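Local coordinates for c-di-GMP synthase (Capnocytophaga granulosa, PDB 6WT9), which makes the second messenger 3',3'-c-di-GMP from two GTP as the cyclic nucleotide synthase of a CBASS antiphage defence system, at residues N12-R16 against N255-D259; D32-V36 against N287-L291; H70-L75 against L156-L161; L299-V303 against L333-L337. All blocks are in the same frame, centred on the assembly; numbering follows the deposited sequence.

Contact 1 of 4, residues N12-R16 against N255-D259; sequences NLQNR and NLKAD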
loop_
_atom_site.group_PDB
_atom_site.type_symbol
_atom_site.label_atom_id
_atom_site.label_comp_id
_atom_site.label_asym_id
_atom_site.label_seq_id
_atom_site.Cartn_x
_atom_site.Cartn_y
_atom_site.Cartn_z
ATOM N N ASN A 12 -1.276 -3.817 20.281
ATOM C CA ASN A 12 -1.153 -4.639 19.083
ATOM C C ASN A 12 -0.671 -3.815 17.897
ATOM O O ASN A 12 0.110 -4.299 17.070
ATOM C CB ASN A 12 -2.493 -5.307 18.769
ATOM C CG ASN A 12 -2.420 -6.216 17.558
ATOM O OD1 ASN A 12 -2.032 -7.377 17.667
ATOM N ND2 ASN A 12 -2.789 -5.690 16.396
ATOM N N LEU A 13 -1.126 -2.564 17.800
ATOM C CA LEU A 13 -0.668 -1.696 16.723
ATOM C C LEU A 13 0.814 -1.365 16.861
ATOM O O LEU A 13 1.514 -1.236 15.849
ATOM C CB LEU A 13 -1.500 -0.416 16.694
ATOM C CG LEU A 13 -1.258 0.530 15.517
ATOM C CD1 LEU A 13 -1.416 -0.216 14.203
ATOM C CD2 LEU A 13 -2.214 1.704 15.586
ATOM N N GLN A 14 1.306 -1.220 18.096
ATOM C CA GLN A 14 2.735 -0.999 18.300
ATOM C C GLN A 14 3.552 -2.175 17.777
ATOM O O GLN A 14 4.606 -1.983 17.162
ATOM C CB GLN A 14 3.030 -0.762 19.782
ATOM C CG GLN A 14 2.668 0.629 20.290
ATOM C CD GLN A 14 2.945 0.796 21.774
ATOM O OE1 GLN A 14 2.567 -0.047 22.585
ATOM N NE2 GLN A 14 3.617 1.883 22.134
ATOM N N ASN A 15 3.078 -3.400 18.013
ATOM C CA ASN A 15 3.776 -4.579 17.518
ATOM C C ASN A 15 3.671 -4.719 16.007
ATOM O O ASN A 15 4.544 -5.341 15.391
ATOM C CB ASN A 15 3.232 -5.835 18.200
ATOM C CG ASN A 15 3.483 -5.841 19.697
ATOM O OD1 ASN A 15 4.486 -5.309 20.173
ATOM N ND2 ASN A 15 2.572 -6.446 20.447
ATOM N N ARG A 16 2.631 -4.155 15.394
ATOM C CA ARG A 16 2.499 -4.219 13.944
ATOM C C ARG A 16 3.439 -3.233 13.258
ATOM O O ARG A 16 4.173 -3.604 12.336
ATOM C CB ARG A 16 1.048 -3.953 13.542
ATOM C CG ARG A 16 0.808 -3.881 12.042
ATOM C CD ARG A 16 -0.622 -3.447 11.754
ATOM N NE ARG A 16 -1.586 -4.374 12.339
ATOM C CZ ARG A 16 -2.780 -4.020 12.806
ATOM N NH1 ARG A 16 -3.162 -2.747 12.768
ATOM N NH2 ARG A 16 -3.586 -4.939 13.323
ATOM N N ASN A 255 -5.445 0.231 8.688
ATOM C CA ASN A 255 -5.337 -0.315 10.037
ATOM C C ASN A 255 -6.702 -0.715 10.584
ATOM O O ASN A 255 -6.819 -1.719 11.297
ATOM C CB ASN A 255 -4.649 0.690 10.957
ATOM C CG ASN A 255 -3.140 0.555 10.932
ATOM O OD1 ASN A 255 -2.605 -0.542 11.096
ATOM N ND2 ASN A 255 -2.445 1.665 10.716
ATOM N N LEU A 256 -7.748 0.057 10.267
ATOM C CA LEU A 256 -9.099 -0.359 10.633
ATOM C C LEU A 256 -9.483 -1.658 9.940
ATOM O O LEU A 256 -10.219 -2.474 10.509
ATOM C CB LEU A 256 -10.112 0.734 10.293
ATOM C CG LEU A 256 -10.047 2.039 11.085
ATOM C CD1 LEU A 256 -11.328 2.825 10.874
ATOM C CD2 LEU A 256 -9.811 1.773 12.562
ATOM N N LYS A 257 -8.996 -1.867 8.715
ATOM C CA LYS A 257 -9.243 -3.123 8.017
ATOM C C LYS A 257 -8.562 -4.288 8.724
ATOM O O LYS A 257 -9.168 -5.348 8.925
ATOM C CB LYS A 257 -8.761 -3.009 6.570
ATOM C CG LYS A 257 -8.701 -4.324 5.816
ATOM C CD LYS A 257 -8.049 -4.131 4.456
ATOM C CE LYS A 257 -7.835 -5.458 3.747
ATOM N NZ LYS A 257 -7.196 -5.267 2.416
ATOM N N ALA A 258 -7.299 -4.107 9.119
ATOM C CA ALA A 258 -6.557 -5.189 9.757
ATOM C C ALA A 258 -7.093 -5.508 11.147
ATOM O O ALA A 258 -6.961 -6.646 11.613
ATOM C CB ALA A 258 -5.072 -4.836 9.834
ATOM N N ASP A 259 -7.695 -4.531 11.820
ATOM C CA ASP A 259 -8.190 -4.716 13.177
ATOM C C ASP A 259 -9.676 -5.036 13.236
ATOM O O ASP A 259 -10.212 -5.222 14.334
ATOM C CB ASP A 259 -7.896 -3.471 14.019
ATOM C CG ASP A 259 -6.430 -3.346 14.373
ATOM O OD1 ASP A 259 -5.761 -4.393 14.483
ATOM O OD2 ASP A 259 -5.946 -2.207 14.542
HETATM O O HOH W 1 -4.154 -3.107 16.441
#
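R16 reaches across from helix 6-17 and lays one face of its guanidinium over A258, with R16 NH2 3.8 Å from A258 CB. The edge of the same group meets two oxygen-bearing side chains. R16 NH2 forms a salt bridge with D259 OD1 at 2.5 Å, a very short distance. R16 NH1 donates to N255 OD1 at 2.8 Å and makes a weak second bond to D259 OD2 at 3.3 Å. The carboxylate is therefore held in a two-pronged way, with one prong strong and one weak. These residues lie on helix 245-259. The two segments cross at 114°, and their axes come no closer than 12.1 Å. At that spacing the backbones do not pack directly, and the long arginine spans the gap between an N-terminal helix and a helix of the C-terminal half of this CD-NTase. L13 fills in beside the arginine, with its CD1 3.3 Å from N255 OD1. It also packs on L47 and A48 of helix 40-49. Helix 40-49 also binds the polar groups: Y44 OH bonds to D259 OD2, and A48 O accepts from N255 ND2. N12 joins through water 1. N12 ND2 donates to this water at 2.9 Å, and the water donates weakly to D259 OD2 at 2.8 Å.

Contact 2 of 4, residues D32-V36 against N287-L291; sequences DNPDV and NKYQL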
loop_
_atom_site.group_PDB
_atom_site.type_symbol
_atom_site.label_atom_id
_atom_site.label_comp_id
_atom_site.label_asym_id
_atom_site.label_seq_id
_atom_site.Cartn_x
_atom_site.Cartn_y
_atom_site.Cartn_z
ATOM N N ASP A 32 6.146 13.595 19.768
ATOM C CA ASP A 32 5.465 14.324 18.704
ATOM C C ASP A 32 3.972 14.472 18.962
ATOM O O ASP A 32 3.327 15.310 18.321
ATOM C CB ASP A 32 5.682 13.629 17.360
ATOM C CG ASP A 32 7.122 13.698 16.891
ATOM O OD1 ASP A 32 7.955 14.304 17.599
ATOM O OD2 ASP A 32 7.421 13.142 15.812
ATOM N N ASN A 33 3.404 13.680 19.868
ATOM C CA ASN A 33 1.966 13.699 20.143
ATOM C C ASN A 33 1.736 13.633 21.644
ATOM O O ASN A 33 1.199 12.648 22.167
ATOM C CB ASN A 33 1.264 12.541 19.431
ATOM C CG ASN A 33 1.508 12.541 17.936
ATOM O OD1 ASN A 33 0.832 13.248 17.186
ATOM N ND2 ASN A 33 2.471 11.738 17.491
ATOM N N PRO A 34 2.116 14.681 22.381
ATOM C CA PRO A 34 1.934 14.655 23.841
ATOM C C PRO A 34 0.478 14.651 24.277
ATOM O O PRO A 34 0.209 14.403 25.460
ATOM C CB PRO A 34 2.644 15.931 24.307
ATOM C CG PRO A 34 2.543 16.853 23.141
ATOM C CD PRO A 34 2.646 15.978 21.915
ATOM N N ASP A 35 -0.467 14.906 23.368
ATOM C CA ASP A 35 -1.872 14.976 23.761
ATOM C C ASP A 35 -2.483 13.596 23.982
ATOM O O ASP A 35 -3.505 13.479 24.670
ATOM C CB ASP A 35 -2.680 15.729 22.703
ATOM C CG ASP A 35 -2.598 15.075 21.332
ATOM O OD1 ASP A 35 -1.468 14.813 20.861
ATOM O OD2 ASP A 35 -3.657 14.813 20.728
ATOM N N VAL A 36 -1.887 12.550 23.412
ATOM C CA VAL A 36 -2.516 11.234 23.402
ATOM C C VAL A 36 -2.314 10.556 24.749
ATOM O O VAL A 36 -2.894 9.497 25.015
ATOM C CB VAL A 36 -1.959 10.368 22.262
ATOM C CG1 VAL A 36 -2.082 11.113 20.950
ATOM C CG2 VAL A 36 -0.501 10.005 22.527
ATOM N N ASN A 287 -6.767 18.662 11.376
ATOM C CA ASN A 287 -5.790 17.952 12.184
ATOM C C ASN A 287 -6.038 16.447 12.086
ATOM O O ASN A 287 -6.965 15.984 11.416
ATOM C CB ASN A 287 -5.812 18.454 13.633
ATOM C CG ASN A 287 -7.136 18.189 14.348
ATOM O OD1 ASN A 287 -7.685 17.087 14.302
ATOM N ND2 ASN A 287 -7.643 19.208 15.032
ATOM N N LYS A 288 -5.194 15.672 12.772
ATOM C CA LYS A 288 -5.250 14.219 12.652
ATOM C C LYS A 288 -6.608 13.671 13.075
ATOM O O LYS A 288 -7.158 12.781 12.416
ATOM C CB LYS A 288 -4.130 13.585 13.479
ATOM C CG LYS A 288 -4.022 14.141 14.888
ATOM C CD LYS A 288 -2.854 13.540 15.648
ATOM C CE LYS A 288 -2.726 14.169 17.030
ATOM N NZ LYS A 288 -1.638 13.549 17.834
ATOM N N TYR A 289 -7.174 14.197 14.163
ATOM C CA TYR A 289 -8.437 13.663 14.664
ATOM C C TYR A 289 -9.602 14.038 13.757
ATOM O O TYR A 289 -10.527 13.241 13.566
ATOM C CB TYR A 289 -8.678 14.156 16.089
ATOM C CG TYR A 289 -7.578 13.757 17.040
ATOM C CD1 TYR A 289 -6.975 12.510 16.944
ATOM C CD2 TYR A 289 -7.126 14.631 18.017
ATOM C CE1 TYR A 289 -5.963 12.139 17.805
ATOM C CE2 TYR A 289 -6.115 14.270 18.883
ATOM C CZ TYR A 289 -5.537 13.023 18.773
ATOM O OH TYR A 289 -4.529 12.660 19.632
ATOM N N GLN A 290 -9.573 15.242 13.184
ATOM C CA GLN A 290 -10.642 15.684 12.298
ATOM C C GLN A 290 -10.669 14.926 10.978
ATOM O O GLN A 290 -11.651 15.042 10.238
ATOM C CB GLN A 290 -10.507 17.185 12.038
ATOM C CG GLN A 290 -10.684 18.034 13.288
ATOM C CD GLN A 290 -10.137 19.435 13.123
ATOM O OE1 GLN A 290 -9.278 19.683 12.278
ATOM N NE2 GLN A 290 -10.631 20.362 13.937
ATOM N N LEU A 291 -9.624 14.158 10.662
ATOM C CA LEU A 291 -9.662 13.328 9.466
ATOM C C LEU A 291 -10.663 12.185 9.592
ATOM O O LEU A 291 -11.119 11.665 8.567
ATOM C CB LEU A 291 -8.269 12.774 9.164
ATOM C CG LEU A 291 -7.174 13.809 8.897
ATOM C CD1 LEU A 291 -5.828 13.132 8.696
ATOM C CD2 LEU A 291 -7.531 14.668 7.692
#
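K288 is fully extended beyond its first torsion. Chi1 is p, and chi2 to chi4 are all t, so the ammonium lands far from its own backbone. K288 NZ donates to N33 OD1 at 2.6 Å and forms a longer salt bridge with D35 OD1 at 3.3 Å. Y289, with chi1 m, runs out beside it. Its hydroxyl OH donates to D35 OD2 at 2.6 Å, and D35 OD2 lies at the edge of the ring, near its plane. D35 takes the p rotamer and offers one oxygen to each partner. V36 CG1 sits 3.2 Å from Y289 OH. The nearest CA atoms, those of N33 and K288, are 10.4 Å apart, so side chains alone bridge the segments. N287 OD1 accepts from Q290 N at 2.9 Å, an Asx motif, and N287 N returns a bond to Q290 OE1 at 2.9 Å. The contact joins the loop between helices 23-32 and 40-49 to the residues leading into helix 291-304. Helix 40-49 flanks it, with T46 bonded to Y289 OH and touching N33 and V36.

Contact 3 of 4, residues H70-L75 against L156-L161; sequences HLQDIL and LSEQKL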
loop_
_atom_site.group_PDB
_atom_site.type_symbol
_atom_site.label_atom_id
_atom_site.label_comp_id
_atom_site.label_asym_id
_atom_site.label_seq_id
_atom_site.Cartn_x
_atom_site.Cartn_y
_atom_site.Cartn_z
ATOM N N HIS A 70 21.549 -9.109 -7.332
ATOM C CA HIS A 70 21.674 -10.506 -7.731
ATOM C C HIS A 70 21.137 -10.728 -9.139
ATOM O O HIS A 70 21.722 -11.488 -9.919
ATOM C CB HIS A 70 20.953 -11.410 -6.731
ATOM C CG HIS A 70 21.693 -11.599 -5.444
ATOM N ND1 HIS A 70 22.905 -12.253 -5.372
ATOM C CD2 HIS A 70 21.392 -11.223 -4.179
ATOM C CE1 HIS A 70 23.320 -12.270 -4.118
ATOM N NE2 HIS A 70 22.421 -11.652 -3.373
ATOM N N LEU A 71 20.024 -10.075 -9.482
ATOM C CA LEU A 71 19.473 -10.218 -10.825
ATOM C C LEU A 71 20.342 -9.527 -11.868
ATOM O O LEU A 71 20.373 -9.953 -13.028
ATOM C CB LEU A 71 18.048 -9.670 -10.867
ATOM C CG LEU A 71 17.028 -10.460 -10.046
ATOM C CD1 LEU A 71 15.635 -9.856 -10.177
ATOM C CD2 LEU A 71 17.024 -11.921 -10.473
ATOM N N GLN A 72 21.055 -8.469 -11.481
ATOM C CA GLN A 72 21.990 -7.816 -12.389
ATOM C C GLN A 72 23.205 -8.677 -12.703
ATOM O O GLN A 72 24.055 -8.253 -13.493
ATOM C CB GLN A 72 22.440 -6.474 -11.806
ATOM C CG GLN A 72 21.370 -5.396 -11.864
ATOM C CD GLN A 72 21.797 -4.109 -11.189
ATOM O OE1 GLN A 72 22.692 -4.106 -10.344
ATOM N NE2 GLN A 72 21.160 -3.006 -11.561
ATOM N N ASP A 73 23.308 -9.860 -12.106
ATOM C CA ASP A 73 24.351 -10.818 -12.432
ATOM C C ASP A 73 23.926 -11.820 -13.499
ATOM O O ASP A 73 24.733 -12.675 -13.872
ATOM C CB ASP A 73 24.787 -11.578 -11.173
ATOM C CG ASP A 73 25.519 -10.698 -10.179
ATOM O OD1 ASP A 73 25.787 -9.522 -10.505
ATOM O OD2 ASP A 73 25.830 -11.183 -9.069
ATOM N N ILE A 74 22.691 -11.744 -14.002
ATOM C CA ILE A 74 22.212 -12.771 -14.922
ATOM C C ILE A 74 21.249 -12.210 -15.966
ATOM O O ILE A 74 21.093 -12.792 -17.046
ATOM C CB ILE A 74 21.569 -13.934 -14.140
ATOM C CG1 ILE A 74 21.354 -15.147 -15.048
ATOM C CG2 ILE A 74 20.261 -13.495 -13.495
ATOM C CD1 ILE A 74 20.793 -16.355 -14.331
ATOM N N LEU A 75 20.605 -11.081 -15.674
ATOM C CA LEU A 75 19.582 -10.533 -16.558
ATOM C C LEU A 75 20.159 -9.456 -17.471
ATOM O O LEU A 75 21.002 -8.656 -17.055
ATOM C CB LEU A 75 18.412 -9.956 -15.758
ATOM C CG LEU A 75 17.544 -10.933 -14.959
ATOM C CD1 LEU A 75 16.342 -10.209 -14.351
ATOM C CD2 LEU A 75 17.090 -12.099 -15.825
ATOM N N LEU A 156 15.309 -17.154 -15.877
ATOM C CA LEU A 156 16.627 -16.774 -15.376
ATOM C C LEU A 156 16.538 -16.213 -13.964
ATOM O O LEU A 156 17.432 -16.446 -13.142
ATOM C CB LEU A 156 17.279 -15.760 -16.317
ATOM C CG LEU A 156 17.769 -16.287 -17.667
ATOM C CD1 LEU A 156 18.287 -15.147 -18.528
ATOM C CD2 LEU A 156 18.844 -17.343 -17.472
ATOM N N SER A 157 15.473 -15.465 -13.667
ATOM C CA SER A 157 15.279 -14.974 -12.308
ATOM C C SER A 157 15.051 -16.127 -11.339
ATOM O O SER A 157 15.517 -16.082 -10.196
ATOM C CB SER A 157 14.109 -13.991 -12.264
ATOM O OG SER A 157 14.331 -12.893 -13.135
ATOM N N GLU A 158 14.341 -17.170 -11.778
ATOM C CA GLU A 158 14.138 -18.342 -10.931
ATOM C C GLU A 158 15.465 -19.000 -10.575
ATOM O O GLU A 158 15.710 -19.343 -9.415
ATOM C CB GLU A 158 13.226 -19.349 -11.628
ATOM C CG GLU A 158 11.777 -18.934 -11.711
ATOM C CD GLU A 158 10.925 -19.957 -12.435
ATOM O OE1 GLU A 158 11.467 -21.011 -12.830
ATOM O OE2 GLU A 158 9.714 -19.707 -12.610
ATOM N N GLN A 159 16.334 -19.183 -11.571
ATOM C CA GLN A 159 17.591 -19.887 -11.343
ATOM C C GLN A 159 18.483 -19.122 -10.376
ATOM O O GLN A 159 18.999 -19.689 -9.406
ATOM C CB GLN A 159 18.306 -20.114 -12.675
ATOM C CG GLN A 159 19.639 -20.830 -12.549
ATOM C CD GLN A 159 20.284 -21.092 -13.897
ATOM O OE1 GLN A 159 19.691 -20.827 -14.945
ATOM N NE2 GLN A 159 21.505 -21.615 -13.877
ATOM N N LYS A 160 18.669 -17.823 -10.621
ATOM C CA LYS A 160 19.544 -17.020 -9.773
ATOM C C LYS A 160 18.988 -16.901 -8.358
ATOM O O LYS A 160 19.707 -17.130 -7.378
ATOM C CB LYS A 160 19.746 -15.637 -10.395
ATOM C CG LYS A 160 20.213 -14.568 -9.416
ATOM C CD LYS A 160 21.622 -14.837 -8.914
ATOM C CE LYS A 160 22.641 -14.764 -10.040
ATOM N NZ LYS A 160 24.028 -14.945 -9.524
ATOM N N LEU A 161 17.708 -16.545 -8.231
ATOM C CA LEU A 161 17.136 -16.316 -6.907
ATOM C C LEU A 161 17.071 -17.604 -6.097
ATOM O O LEU A 161 17.360 -17.598 -4.895
ATOM C CB LEU A 161 15.753 -15.680 -7.035
ATOM C CG LEU A 161 15.756 -14.272 -7.636
ATOM C CD1 LEU A 161 14.338 -13.732 -7.774
ATOM C CD2 LEU A 161 16.619 -13.333 -6.808
HETATM O O HOH W 2 25.448 -14.888 -11.696
#
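This contact belongs to the nucleotidyltransferase domain, where the end of helix 54-71 and the turn after it pack on helix 147-164, next to the central mixed sheet. H70 comes first. Its backbone O lies 3.4 Å from K160 CE, and its CB is 4.1 Å from K160 CD. The end of the L71 side chain reaches the helix, with CD2 3.9 Å from both L161 CG and S157 OG. L71 and L161 both touch I189 of strand 185-194, so the pair continues the core against the sheet. The S157 hydroxyl itself bonds to N153 O, one turn back. After L71 the chain leaves the helix. D73 brings its carboxylate near K160, but OD2 to NZ is 4.2 Å, beyond a salt bridge. I74 wedges in next. Its CD1 is 3.8 Å from L156 CD2, and its CG2 is 3.8 Å from K160 CB, so the aliphatic part of the lysine serves as an apolar surface. L75 closes the segment, with CD2 3.7 Å from L156 CB and CD1 3.6 Å from S157 OG. Water 2 links the lysine to the backbone instead: K160 NZ donates to it at 2.6 Å, and it donates to the carbonyl D73 O at 3.2 Å.

Contact 4 of 4, residues L299-V303 against L333-L337; sequences LNELV and LKMLL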
loop_
_atom_site.group_PDB
_atom_site.type_symbol
_atom_site.label_atom_id
_atom_site.label_comp_id
_atom_site.label_asym_id
_atom_site.label_seq_id
_atom_site.Cartn_x
_atom_site.Cartn_y
_atom_site.Cartn_z
ATOM N N LEU A 299 -17.075 7.923 3.221
ATOM C CA LEU A 299 -17.579 6.553 3.170
ATOM C C LEU A 299 -19.102 6.522 3.211
ATOM O O LEU A 299 -19.731 5.724 2.508
ATOM C CB LEU A 299 -16.992 5.731 4.318
ATOM C CG LEU A 299 -15.695 4.964 4.042
ATOM C CD1 LEU A 299 -14.588 5.881 3.547
ATOM C CD2 LEU A 299 -15.251 4.221 5.292
ATOM N N ASN A 300 -19.712 7.387 4.023
ATOM C CA ASN A 300 -21.169 7.442 4.070
ATOM C C ASN A 300 -21.741 7.914 2.740
ATOM O O ASN A 300 -22.769 7.404 2.280
ATOM C CB ASN A 300 -21.620 8.355 5.211
ATOM C CG ASN A 300 -23.083 8.174 5.558
ATOM O OD1 ASN A 300 -23.693 7.159 5.223
ATOM N ND2 ASN A 300 -23.655 9.157 6.240
ATOM N N GLU A 301 -21.079 8.879 2.098
ATOM C CA GLU A 301 -21.563 9.375 0.815
ATOM C C GLU A 301 -21.430 8.327 -0.282
ATOM O O GLU A 301 -22.272 8.269 -1.184
ATOM C CB GLU A 301 -20.812 10.650 0.428
ATOM C CG GLU A 301 -21.377 11.355 -0.794
ATOM C CD GLU A 301 -20.683 12.672 -1.081
ATOM O OE1 GLU A 301 -19.721 13.012 -0.360
ATOM O OE2 GLU A 301 -21.103 13.370 -2.029
ATOM N N LEU A 302 -20.386 7.495 -0.227
ATOM C CA LEU A 302 -20.246 6.423 -1.209
ATOM C C LEU A 302 -21.346 5.381 -1.049
ATOM O O LEU A 302 -21.912 4.909 -2.042
ATOM C CB LEU A 302 -18.869 5.772 -1.087
ATOM C CG LEU A 302 -17.667 6.575 -1.590
ATOM C CD1 LEU A 302 -16.367 5.974 -1.078
ATOM C CD2 LEU A 302 -17.663 6.633 -3.110
ATOM N N VAL A 303 -21.662 5.008 0.193
ATOM C CA VAL A 303 -22.708 4.018 0.426
ATOM C C VAL A 303 -24.082 4.592 0.103
ATOM O O VAL A 303 -24.983 3.862 -0.329
ATOM C CB VAL A 303 -22.629 3.506 1.878
ATOM C CG1 VAL A 303 -23.732 2.497 2.160
ATOM C CG2 VAL A 303 -21.263 2.894 2.145
ATOM N N LEU A 333 -17.321 -2.259 1.754
ATOM C CA LEU A 333 -17.327 -0.817 1.982
ATOM C C LEU A 333 -18.258 -0.448 3.128
ATOM O O LEU A 333 -17.950 0.448 3.925
ATOM C CB LEU A 333 -17.734 -0.085 0.702
ATOM C CG LEU A 333 -17.890 1.436 0.797
ATOM C CD1 LEU A 333 -16.578 2.091 1.196
ATOM C CD2 LEU A 333 -18.398 2.007 -0.515
ATOM N N LYS A 334 -19.403 -1.129 3.230
ATOM C CA LYS A 334 -20.328 -0.864 4.327
ATOM C C LYS A 334 -19.714 -1.234 5.671
ATOM O O LYS A 334 -19.850 -0.484 6.645
ATOM C CB LYS A 334 -21.637 -1.626 4.113
ATOM C CG LYS A 334 -22.459 -1.154 2.925
ATOM C CD LYS A 334 -23.709 -2.007 2.762
ATOM C CE LYS A 334 -24.532 -1.564 1.563
ATOM N NZ LYS A 334 -25.759 -2.392 1.399
HETATM N N MSE A 335 -19.034 -2.376 5.744
HETATM C CA MSE A 335 -18.424 -2.819 6.994
HETATM C C MSE A 335 -17.304 -1.882 7.427
HETATM O O MSE A 335 -17.093 -1.664 8.620
HETATM C CB MSE A 335 -17.888 -4.248 6.869
HETATM C CG MSE A 335 -18.952 -5.295 6.579
HETATM SE SE MSE A 335 -20.627 -4.995 7.531
HETATM C CE MSE A 335 -20.006 -5.149 9.365
ATOM N N LEU A 336 -16.581 -1.329 6.450
ATOM C CA LEU A 336 -15.561 -0.334 6.767
ATOM C C LEU A 336 -16.197 0.949 7.287
ATOM O O LEU A 336 -15.641 1.613 8.169
ATOM C CB LEU A 336 -14.699 -0.055 5.535
ATOM C CG LEU A 336 -13.512 0.890 5.714
ATOM C CD1 LEU A 336 -12.554 0.357 6.770
ATOM C CD2 LEU A 336 -12.792 1.090 4.389
ATOM N N LEU A 337 -17.369 1.308 6.757
ATOM C CA LEU A 337 -18.103 2.457 7.278
ATOM C C LEU A 337 -18.514 2.239 8.730
ATOM O O LEU A 337 -18.514 3.182 9.531
ATOM C CB LEU A 337 -19.328 2.728 6.406
ATOM C CG LEU A 337 -20.267 3.847 6.854
ATOM C CD1 LEU A 337 -19.515 5.164 6.965
ATOM C CD2 LEU A 337 -21.433 3.969 5.890
#
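The two segments are short parts of longer helices, running in roughly opposite directions, with 146° between their N-to-C axes. The signed crossing angle is -146°, and the axes approach to 9.7 Å. The backbones come nearest at L299 and L337, whose CA atoms are 5.8 Å apart. V303 and K334 follow at 6.7 Å, as expected for an antiparallel register. One segment lies on helix 291-304 and the other on helix 327-347, so the contact pairs two helices of the C-terminal, largely helical part of the chain. L299 meets three leucines of the facing helix. Its CG lies 4.1 Å from L333 CD1, its CD2 3.8 Å from L336 CG, and its CB 3.7 Å from L337 CD1. V303, one turn later, meets L333 and L337 again, and K334. Its CG2 is 3.9 Å from both L333 CG and L337 CD2, and its CG1 is 3.9 Å from K334 CG. L302 CB touches L333 CD2 at 3.8 Å. I274 of helix 268-276 touches L299, L302 and L333, which extends the apolar core. L337 thus touches L299, V303 and also N300, whose OD1 is 4.0 Å from L337 CD2. The interface is built mainly from leucine and valine side chains, so it rests on the burial of apolar surface and close fit, not on directed polar bonds.

Contacts 1 and 2 both join N-terminal segments to the C-terminal half, and their segments alternate along the chain. Their centres are 18 Å apart, and helix 40-49 touches both, through Y44, L47 and A48 at 12-16/255-259 and T46 at 32-36/287-291. Contact 4 lies within the C-terminal helices, its centre 20 Å from that of contact 1, with nearest atoms about 4 Å apart. L256, on segment 255-259, packs on V340 and I343 of helix 327-347, which also carries residues 333-337. Contact 3, nested in the loops closed by contacts 1 and 2, stands apart in the nucleotidyltransferase domain. Its centre is 36, 46 and 45 Å from those of contacts 1, 2 and 4.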